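Local atomic coordinates of enoyl-CoA hydratase/isomerase family protein (PDB entry 3OT6), a protein that probably acts on a coenzyme A thioester, as an enoyl-CoA hydratase or isomerase, though its exact reaction is not established. Residues A[32-35]-A[36-40]; A[76-79]-A[80-84]; A[143-146]-A[147-150]; A[199-202]-A[203-206]. All coordinates share one frame; numbering follows the deposited sequence.

Interaction 1. Residues A[32-35]-A[36-40]; sequences DVII and AFNAA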
loop_
_atom_site.group_PDB
_atom_site.type_symbol
_atom_site.label_atom_id
_atom_site.label_comp_id
_atom_site.label_asym_id
_atom_site.label_seq_id
_atom_site.Cartn_x
_atom_site.Cartn_y
_atom_site.Cartn_z
ATOM N N ASP A 32 -1.945 -15.086 -4.155
ATOM C CA ASP A 32 -2.385 -14.806 -5.526
ATOM C C ASP A 32 -2.483 -13.307 -5.770
ATOM O O ASP A 32 -2.039 -12.822 -6.798
ATOM C CB ASP A 32 -3.773 -15.414 -5.748
ATOM C CG ASP A 32 -3.754 -16.954 -5.861
ATOM O OD1 ASP A 32 -2.677 -17.596 -5.877
ATOM O OD2 ASP A 32 -4.888 -17.524 -5.914
ATOM N N VAL A 33 -3.030 -12.562 -4.801
ATOM C CA VAL A 33 -3.096 -11.109 -4.921
ATOM C C VAL A 33 -1.736 -10.506 -5.175
ATOM O O VAL A 33 -1.614 -9.667 -6.037
ATOM C CB VAL A 33 -3.813 -10.447 -3.754
ATOM C CG1 VAL A 33 -3.609 -8.962 -3.771
ATOM C CG2 VAL A 33 -5.323 -10.748 -3.839
ATOM N N ILE A 34 -0.702 -10.990 -4.512
ATOM C CA ILE A 34 0.620 -10.398 -4.662
ATOM C C ILE A 34 1.227 -10.711 -6.035
ATOM O O ILE A 34 1.881 -9.867 -6.644
ATOM C CB ILE A 34 1.550 -10.835 -3.506
ATOM C CG1 ILE A 34 0.983 -10.281 -2.186
ATOM C CG2 ILE A 34 2.984 -10.373 -3.755
ATOM C CD1 ILE A 34 1.589 -10.887 -0.984
ATOM N N ILE A 35 1.012 -11.948 -6.493
ATOM C CA ILE A 35 1.407 -12.368 -7.801
ATOM C C ILE A 35 0.673 -11.504 -8.862
ATOM O O ILE A 35 1.287 -10.975 -9.806
ATOM C CB ILE A 35 1.105 -13.828 -8.007
ATOM C CG1 ILE A 35 2.056 -14.684 -7.143
ATOM C CG2 ILE A 35 1.347 -14.155 -9.471
ATOM C CD1 ILE A 35 1.710 -16.135 -7.111
ATOM N N ALA A 36 -0.624 -11.331 -8.690
ATOM C CA ALA A 36 -1.375 -10.477 -9.594
ATOM C C ALA A 36 -0.739 -9.121 -9.598
ATOM O O ALA A 36 -0.514 -8.598 -10.680
ATOM C CB ALA A 36 -2.855 -10.390 -9.194
ATOM N N PHE A 37 -0.433 -8.553 -8.411
ATOM C CA PHE A 37 0.132 -7.185 -8.275
ATOM C C PHE A 37 1.472 -7.073 -8.976
ATOM O O PHE A 37 1.703 -6.127 -9.690
ATOM C CB PHE A 37 0.320 -6.777 -6.786
ATOM C CG PHE A 37 -0.706 -5.841 -6.289
ATOM C CD1 PHE A 37 -1.559 -6.221 -5.248
ATOM C CD2 PHE A 37 -0.839 -4.565 -6.859
ATOM C CE1 PHE A 37 -2.560 -5.360 -4.801
ATOM C CE2 PHE A 37 -1.814 -3.703 -6.444
ATOM C CZ PHE A 37 -2.707 -4.096 -5.405
ATOM N N ASN A 38 2.368 -8.028 -8.760
ATOM C CA ASN A 38 3.626 -8.023 -9.457
ATOM C C ASN A 38 3.461 -8.059 -10.992
ATOM O O ASN A 38 4.236 -7.372 -11.709
ATOM C CB ASN A 38 4.507 -9.152 -8.967
ATOM C CG ASN A 38 5.056 -8.874 -7.562
ATOM O OD1 ASN A 38 5.675 -7.818 -7.325
ATOM N ND2 ASN A 38 4.820 -9.802 -6.620
ATOM N N ALA A 39 2.444 -8.796 -11.476
ATOM C CA ALA A 39 2.237 -8.956 -12.897
ATOM C C ALA A 39 1.692 -7.641 -13.407
ATOM O O ALA A 39 2.091 -7.177 -14.457
ATOM C CB ALA A 39 1.283 -10.093 -13.209
ATOM N N ALA A 40 0.863 -6.984 -12.613
ATOM C CA ALA A 40 0.273 -5.728 -13.057
ATOM C C ALA A 40 1.315 -4.661 -13.075
ATOM O O ALA A 40 1.172 -3.707 -13.801
ATOM C CB ALA A 40 -0.954 -5.283 -12.194
#
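V33 and F37 meet one turn apart on helix 31-46, by backbone and by side chain. V33 O accepts the backbone N-H of F37, at 2.9 Å from F37 N. The bond is somewhat bent, with an angle of 155° at the hydrogen. The two side chains run side by side and point the same way. V33 CG1 lies 3.7 Å from F37 CD1 and is also close to CE1. CG1 sits anti to the V33 backbone N (chi1 168°), and this leans the methyl on toward the ring.

Three more bonds of the same i to i+4 kind join the segments. A36 N donates to D32 O over 2.8 Å. N38 N reaches I34 O at 2.8 Å, and A39 N reaches I35 O at 3.0 Å. The bonds from A36 N and N38 N are both nearly straight; those of F37 and A39 are more bent. Every carbonyl of 32-35 is therefore used. One turn on, A36 O takes the N-H of A40.

The helix is the crossover of a beta-alpha-beta unit, between parallel strands 16-21 and 50-54 of the crotonase fold. V33 and A40 pack on strand 16-21, while I34 and F37 pack on helix 73-91.

The N38 side chain runs alongside that of I34. N38 ND2 is 2.9 Å from I34 O, but the angle is too poor for a hydrogen bond. The same nitrogen lies 3.5 Å from I34 CG2. N38 OD1 is satisfied by a hydrogen bond elsewhere in the structure. N38 O accepts from R89 NH1, and the V33 N-H bonds to S30 OG.

Interaction 2. Residues A[76-79]-A[80-84]; sequences AINL and VAQGS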
loop_
_atom_site.group_PDB
_atom_site.type_symbol
_atom_site.label_atom_id
_atom_site.label_comp_id
_atom_site.label_asym_id
_atom_site.label_seq_id
_atom_site.Cartn_x
_atom_site.Cartn_y
_atom_site.Cartn_z
ATOM N N ALA A 76 2.615 -18.266 6.573
ATOM C CA ALA A 76 2.600 -16.927 7.135
ATOM C C ALA A 76 3.907 -16.237 6.801
ATOM O O ALA A 76 3.916 -15.082 6.403
ATOM C CB ALA A 76 2.406 -16.994 8.613
ATOM N N ILE A 77 5.013 -16.949 6.932
ATOM C CA ILE A 77 6.313 -16.365 6.727
ATOM C C ILE A 77 6.514 -15.964 5.253
ATOM O O ILE A 77 7.094 -14.885 4.977
ATOM C CB ILE A 77 7.406 -17.304 7.183
ATOM C CG1 ILE A 77 7.482 -17.305 8.716
ATOM C CG2 ILE A 77 8.782 -16.943 6.545
ATOM C CD1 ILE A 77 8.457 -18.382 9.287
ATOM N N ASN A 78 5.996 -16.782 4.338
ATOM C CA ASN A 78 6.231 -16.570 2.953
ATOM C C ASN A 78 5.269 -15.479 2.486
ATOM O O ASN A 78 5.626 -14.628 1.643
ATOM C CB ASN A 78 6.075 -17.868 2.126
ATOM C CG ASN A 78 5.849 -17.562 0.634
ATOM O OD1 ASN A 78 4.669 -17.524 0.134
ATOM N ND2 ASN A 78 6.971 -17.243 -0.087
ATOM N N LEU A 79 4.074 -15.465 3.072
ATOM C CA LEU A 79 3.115 -14.456 2.728
ATOM C C LEU A 79 3.630 -13.054 3.138
ATOM O O LEU A 79 3.558 -12.104 2.345
ATOM C CB LEU A 79 1.705 -14.744 3.294
ATOM C CG LEU A 79 0.586 -13.700 3.027
ATOM C CD1 LEU A 79 0.312 -13.459 1.545
ATOM C CD2 LEU A 79 -0.756 -14.042 3.698
ATOM N N VAL A 80 4.157 -12.922 4.353
ATOM C CA VAL A 80 4.542 -11.602 4.793
ATOM C C VAL A 80 5.779 -11.202 4.050
ATOM O O VAL A 80 5.927 -10.025 3.705
ATOM C CB VAL A 80 4.759 -11.549 6.317
ATOM C CG1 VAL A 80 5.654 -10.273 6.757
ATOM C CG2 VAL A 80 3.419 -11.703 6.994
ATOM N N ALA A 81 6.677 -12.146 3.784
ATOM C CA ALA A 81 7.892 -11.796 2.981
ATOM C C ALA A 81 7.528 -11.266 1.576
ATOM O O ALA A 81 8.153 -10.281 1.065
ATOM C CB ALA A 81 8.905 -12.967 2.897
ATOM N N GLN A 82 6.492 -11.846 0.969
ATOM C CA GLN A 82 6.106 -11.458 -0.392
ATOM C C GLN A 82 5.466 -10.102 -0.322
ATOM O O GLN A 82 5.660 -9.251 -1.173
ATOM C CB GLN A 82 5.075 -12.404 -0.954
ATOM C CG GLN A 82 5.441 -13.775 -1.422
ATOM C CD GLN A 82 4.056 -14.505 -1.847
ATOM O OE1 GLN A 82 3.449 -15.222 -1.008
ATOM N NE2 GLN A 82 3.533 -14.248 -3.120
ATOM N N GLY A 83 4.648 -9.892 0.700
ATOM C CA GLY A 83 3.923 -8.669 0.803
ATOM C C GLY A 83 4.855 -7.494 1.121
ATOM O O GLY A 83 4.631 -6.366 0.608
ATOM N N SER A 84 5.835 -7.722 2.007
ATOM C CA SER A 84 6.862 -6.727 2.295
ATOM C C SER A 84 7.756 -6.429 1.070
ATOM O O SER A 84 8.152 -5.263 0.860
ATOM C CB SER A 84 7.755 -7.228 3.411
ATOM O OG SER A 84 6.961 -7.408 4.560
#
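N78 and Q82 meet on neighbouring turns of helix 73-91, a long alpha-helix of the crotonase fold. Their side chains approach at a slant, with the amide planes 26° apart. N78 holds CG anti to its backbone N (chi1 160°) and leans forward along the helix. Q82 holds CG beside its backbone N and leans back. The ends of the two side chains thus converge. Which way round each amide sits is uncertain. The aliphatic part is clearer: Q82 CG lies 3.2 Å from N78 O.

L79 and Q82 both pack on P31 and I34 of helix 31-46; L79 also meets V68 and M69 of helix 66-71. V80 turns CG2 back over the previous turn, 3.5 Å from A76 O, and also touches M69. A81 CB sits 3.4 Å from I77 O, and A81 also touches R228 of helix 202-230.

Regular i to i+4 bonds link the two turns. V80 N donates to A76 O, A81 N to I77 O, and G83 N to L79 O at 3.0 Å. The N-H of Q82 is shared: its main acceptor is N78 O, 3.0 Å from Q82 N, and a weak second bond runs from Q82 N to L79 O at 3.3 Å.

Interaction 3. Residues A[143-146]-A[147-150]; sequences GIEL and ARDR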
loop_
_atom_site.group_PDB
_atom_site.type_symbol
_atom_site.label_atom_id
_atom_site.label_comp_id
_atom_site.label_asym_id
_atom_site.label_seq_id
_atom_site.Cartn_x
_atom_site.Cartn_y
_atom_site.Cartn_z
ATOM N N GLY A 143 6.825 -3.710 8.685
ATOM C CA GLY A 143 5.703 -2.826 8.894
ATOM C C GLY A 143 6.116 -1.676 9.805
ATOM O O GLY A 143 5.734 -0.497 9.608
ATOM N N ILE A 144 6.887 -1.982 10.834
ATOM C CA ILE A 144 7.311 -0.934 11.747
ATOM C C ILE A 144 8.023 0.115 10.913
ATOM O O ILE A 144 7.742 1.311 11.034
ATOM C CB ILE A 144 8.277 -1.479 12.789
ATOM C CG1 ILE A 144 7.503 -2.349 13.827
ATOM C CG2 ILE A 144 9.086 -0.338 13.364
ATOM C CD1 ILE A 144 8.388 -3.232 14.709
ATOM N N GLU A 145 8.913 -0.368 10.043
ATOM C CA GLU A 145 9.797 0.490 9.268
ATOM C C GLU A 145 9.070 1.273 8.144
ATOM O O GLU A 145 9.383 2.460 7.909
ATOM C CB GLU A 145 11.022 -0.293 8.758
ATOM C CG GLU A 145 12.036 -0.750 9.889
ATOM C CD GLU A 145 12.359 0.349 10.925
ATOM O OE1 GLU A 145 12.427 1.533 10.547
ATOM O OE2 GLU A 145 12.524 0.034 12.153
ATOM N N LEU A 146 8.055 0.667 7.521
ATOM C CA LEU A 146 7.197 1.421 6.606
ATOM C C LEU A 146 6.453 2.492 7.352
ATOM O O LEU A 146 6.263 3.585 6.847
ATOM C CB LEU A 146 6.180 0.515 5.933
ATOM C CG LEU A 146 6.692 -0.562 4.938
ATOM C CD1 LEU A 146 5.554 -1.538 4.589
ATOM C CD2 LEU A 146 7.183 0.073 3.701
ATOM N N ALA A 147 6.009 2.210 8.568
ATOM C CA ALA A 147 5.224 3.209 9.308
ATOM C C ALA A 147 6.132 4.312 9.817
ATOM O O ALA A 147 5.813 5.496 9.735
ATOM C CB ALA A 147 4.477 2.587 10.403
ATOM N N ARG A 148 7.327 3.926 10.233
ATOM C CA ARG A 148 8.247 4.881 10.806
ATOM C C ARG A 148 8.593 5.938 9.804
ATOM O O ARG A 148 8.758 7.099 10.152
ATOM C CB ARG A 148 9.518 4.195 11.303
ATOM C CG ARG A 148 10.314 5.126 12.243
ATOM C CD ARG A 148 11.735 4.640 12.586
ATOM N NE ARG A 148 11.824 3.229 12.998
ATOM C CZ ARG A 148 11.634 2.828 14.254
ATOM N NH1 ARG A 148 11.355 3.754 15.245
ATOM N NH2 ARG A 148 11.733 1.505 14.508
ATOM N N ASP A 149 8.708 5.535 8.551
ATOM C CA ASP A 149 9.262 6.396 7.561
ATOM C C ASP A 149 8.231 7.369 7.075
ATOM O O ASP A 149 8.622 8.429 6.602
ATOM C CB ASP A 149 9.845 5.591 6.357
ATOM C CG ASP A 149 10.768 6.455 5.483
ATOM O OD1 ASP A 149 11.827 6.891 6.021
ATOM O OD2 ASP A 149 10.414 6.765 4.313
ATOM N N ARG A 150 6.936 7.038 7.162
ATOM C CA ARG A 150 5.898 7.912 6.592
ATOM C C ARG A 150 4.990 8.635 7.619
ATOM O O ARG A 150 4.406 9.691 7.308
ATOM C CB ARG A 150 4.958 7.133 5.614
ATOM C CG ARG A 150 4.054 8.087 4.721
ATOM C CD ARG A 150 4.894 8.901 3.646
ATOM N NE ARG A 150 5.493 7.914 2.761
ATOM C CZ ARG A 150 5.049 7.589 1.548
ATOM N NH1 ARG A 150 4.041 8.230 0.971
ATOM N NH2 ARG A 150 5.647 6.618 0.900
#
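E145 and R148, three residues apart on helix 141-150, form a side-on salt bridge with two bonds. R148 NE donates to E145 OE1 at 3.0 Å, and R148 NH2 donates to E145 OE2 at 2.9 Å. Both bonds are nearly straight. Both carboxylate oxygens lie at the guanidinium edge, close to its plane. Each oxygen is met on its syn side, though from somewhat out of the carboxylate plane, and the two planes are 24° apart. Two bonds to two different oxygens restrict the rotation of both groups. The E145 chain is bent at chi2 (-45°), and that of R148 at chi3 (-48°). These bends bring the two ends together while the side chains run alongside each other.

A van der Waals contact adds to this: the I144 CG2 methyl lies 3.4 Å from R148 NH2, obliquely to the guanidinium. I144 and R148 also point the same way.

This helix belongs to the crotonase fold and is packed between others. L146 rests on A87 and L91 of helix 73-91 and on L220 of helix 202-230. A147 touches F156 and V160 of helix 153-160.

Backbone bonds make up the third group. A147 N donates to G143 O at 2.9 Å, and R148 N donates to I144 O at 2.8 Å. D149 N reaches E145 O at 3.2 Å, a longer and more bent bond. R150 N turns instead to A147 O, three residues back, at 3.2 Å. The guanidinium of R150 leads away from this turn, and its NH2 donates to A116 O.

Interaction 4. Residues A[199-202]-A[203-206]; sequences KINM and NAHK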
loop_
_atom_site.group_PDB
_atom_site.type_symbol
_atom_site.label_atom_id
_atom_site.label_comp_id
_atom_site.label_asym_id
_atom_site.label_seq_id
_atom_site.Cartn_x
_atom_site.Cartn_y
_atom_site.Cartn_z
ATOM N N LYS A 199 3.760 16.026 -15.481
ATOM C CA LYS A 199 4.606 17.184 -15.762
ATOM C C LYS A 199 6.043 17.121 -15.312
ATOM O O LYS A 199 6.824 18.011 -15.676
ATOM C CB LYS A 199 3.989 18.417 -15.177
ATOM C CG LYS A 199 2.739 18.776 -15.888
ATOM C CD LYS A 199 2.263 20.054 -15.344
ATOM C CE LYS A 199 0.929 20.370 -16.002
ATOM N NZ LYS A 199 0.495 21.659 -15.382
ATOM N N ILE A 200 6.411 16.080 -14.555
ATOM C CA ILE A 200 7.777 15.925 -14.063
ATOM C C ILE A 200 8.613 14.996 -14.926
ATOM O O ILE A 200 8.106 14.186 -15.701
ATOM C CB ILE A 200 7.838 15.476 -12.541
ATOM C CG1 ILE A 200 7.461 13.992 -12.391
ATOM C CG2 ILE A 200 6.970 16.384 -11.692
ATOM C CD1 ILE A 200 7.441 13.457 -10.999
ATOM N N ASN A 201 9.907 15.085 -14.753
ATOM C CA ASN A 201 10.780 14.303 -15.542
ATOM C C ASN A 201 10.957 12.911 -14.902
ATOM O O ASN A 201 11.416 12.772 -13.764
ATOM C CB ASN A 201 12.101 15.085 -15.717
ATOM C CG ASN A 201 13.122 14.297 -16.472
ATOM O OD1 ASN A 201 13.813 13.442 -15.912
ATOM N ND2 ASN A 201 13.159 14.497 -17.762
HETATM N N MSE A 202 10.571 11.883 -15.651
HETATM C CA MSE A 202 10.404 10.539 -15.132
HETATM C C MSE A 202 11.759 9.992 -14.730
HETATM O O MSE A 202 11.903 9.253 -13.730
HETATM C CB MSE A 202 9.744 9.642 -16.196
HETATM C CG MSE A 202 8.206 9.882 -16.327
HETATM SE SE MSE A 202 7.284 10.052 -14.541
HETATM C CE MSE A 202 5.929 11.386 -14.964
ATOM N N ASN A 203 12.770 10.334 -15.520
ATOM C CA ASN A 203 14.103 9.819 -15.231
ATOM C C ASN A 203 14.661 10.425 -13.939
ATOM O O ASN A 203 15.124 9.700 -13.069
ATOM C CB ASN A 203 15.055 10.083 -16.382
ATOM C CG ASN A 203 16.444 9.635 -16.050
ATOM O OD1 ASN A 203 16.721 8.435 -16.096
ATOM N ND2 ASN A 203 17.338 10.593 -15.670
ATOM N N ALA A 204 14.581 11.747 -13.809
ATOM C CA ALA A 204 14.903 12.408 -12.559
ATOM C C ALA A 204 14.048 11.904 -11.371
ATOM O O ALA A 204 14.556 11.795 -10.258
ATOM C CB ALA A 204 14.819 13.962 -12.702
ATOM N N HIS A 205 12.770 11.588 -11.605
ATOM C CA HIS A 205 11.915 11.019 -10.582
ATOM C C HIS A 205 12.465 9.670 -10.096
ATOM O O HIS A 205 12.616 9.482 -8.873
ATOM C CB HIS A 205 10.532 10.863 -11.142
ATOM C CG HIS A 205 9.574 10.200 -10.225
ATOM N ND1 HIS A 205 8.927 10.879 -9.202
ATOM C CD2 HIS A 205 9.089 8.933 -10.211
ATOM C CE1 HIS A 205 8.095 10.049 -8.594
ATOM N NE2 HIS A 205 8.168 8.867 -9.187
ATOM N N LYS A 206 12.795 8.764 -11.026
ATOM C CA LYS A 206 13.274 7.456 -10.706
ATOM C C LYS A 206 14.567 7.567 -9.899
ATOM O O LYS A 206 14.656 6.996 -8.825
ATOM C CB LYS A 206 13.504 6.654 -12.003
ATOM C CG LYS A 206 14.158 5.296 -11.786
ATOM C CD LYS A 206 14.433 4.491 -13.093
ATOM C CE LYS A 206 15.197 5.382 -14.099
ATOM N NZ LYS A 206 15.694 4.703 -15.343
#
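N201 carries its CG anti to the backbone N (chi1 176°), which brings the amide oxygen to the backbone N-H of A204. I200 has CG1 between its backbone N and carbonyl carbon (chi1 74°), and its extended end, CD1, reaches H205.

The polar contact is a cap. A204 N donates to N201 OD1 at 2.8 Å, almost straight at 174°. The donor lies in the plane of the side-chain carbonyl. The amide oxygen thus takes an N-H of the first helical turn, where the helix offers no backbone acceptor. A204 CB sits 3.4 Å from the same oxygen, N201 OD1. Two backbone bonds start the helix proper: H205 N to N201 O at 2.8 Å, and K206 N to M202 O at 2.9 Å. N201 therefore accepts with both its side-chain and its backbone oxygen.

The I200 and H205 side chains meet at a slant. I200 CD1 lies 3.5 Å from H205 ND1, obliquely to the ring. Residue 202 is a selenomethionine. Its SE also lies obliquely to the H205 ring, in a loose Met-aromatic contact. M202 rests on F95 and P96 as well, and H205 NE2 has a weak hydrogen bond with K209 NZ.

All this lies at the surface, where the loop after helix 186-197 enters helix 202-230. It is a classic asparagine N-cap. The I200-H205 pair, just before the cap and four residues after it, occupies the positions of a hydrophobic staple.

Overall arrangement
The four contacts follow one another along the chain, each local to a single helix or its start. Interactions 1 and 2 lie on helices 31-46 and 73-91, with centres about 13 Å apart. They touch directly: I34 CD1 packs 3.8 Å from L79 CD1. Interaction 3, on helix 141-150, has its centre about 16 Å from that of interaction 2; helix 73-91 also packs against it. Interactions 1 and 3 lie on opposite sides of the chain's centre. Interaction 4 is peripheral, about 31 Å from interaction 2 between centres. It begins helix 202-230, whose later residues pack on interactions 2 and 3. Helix 202-230 thus runs from the periphery, at interaction 4, to the helices of interactions 2 and 3.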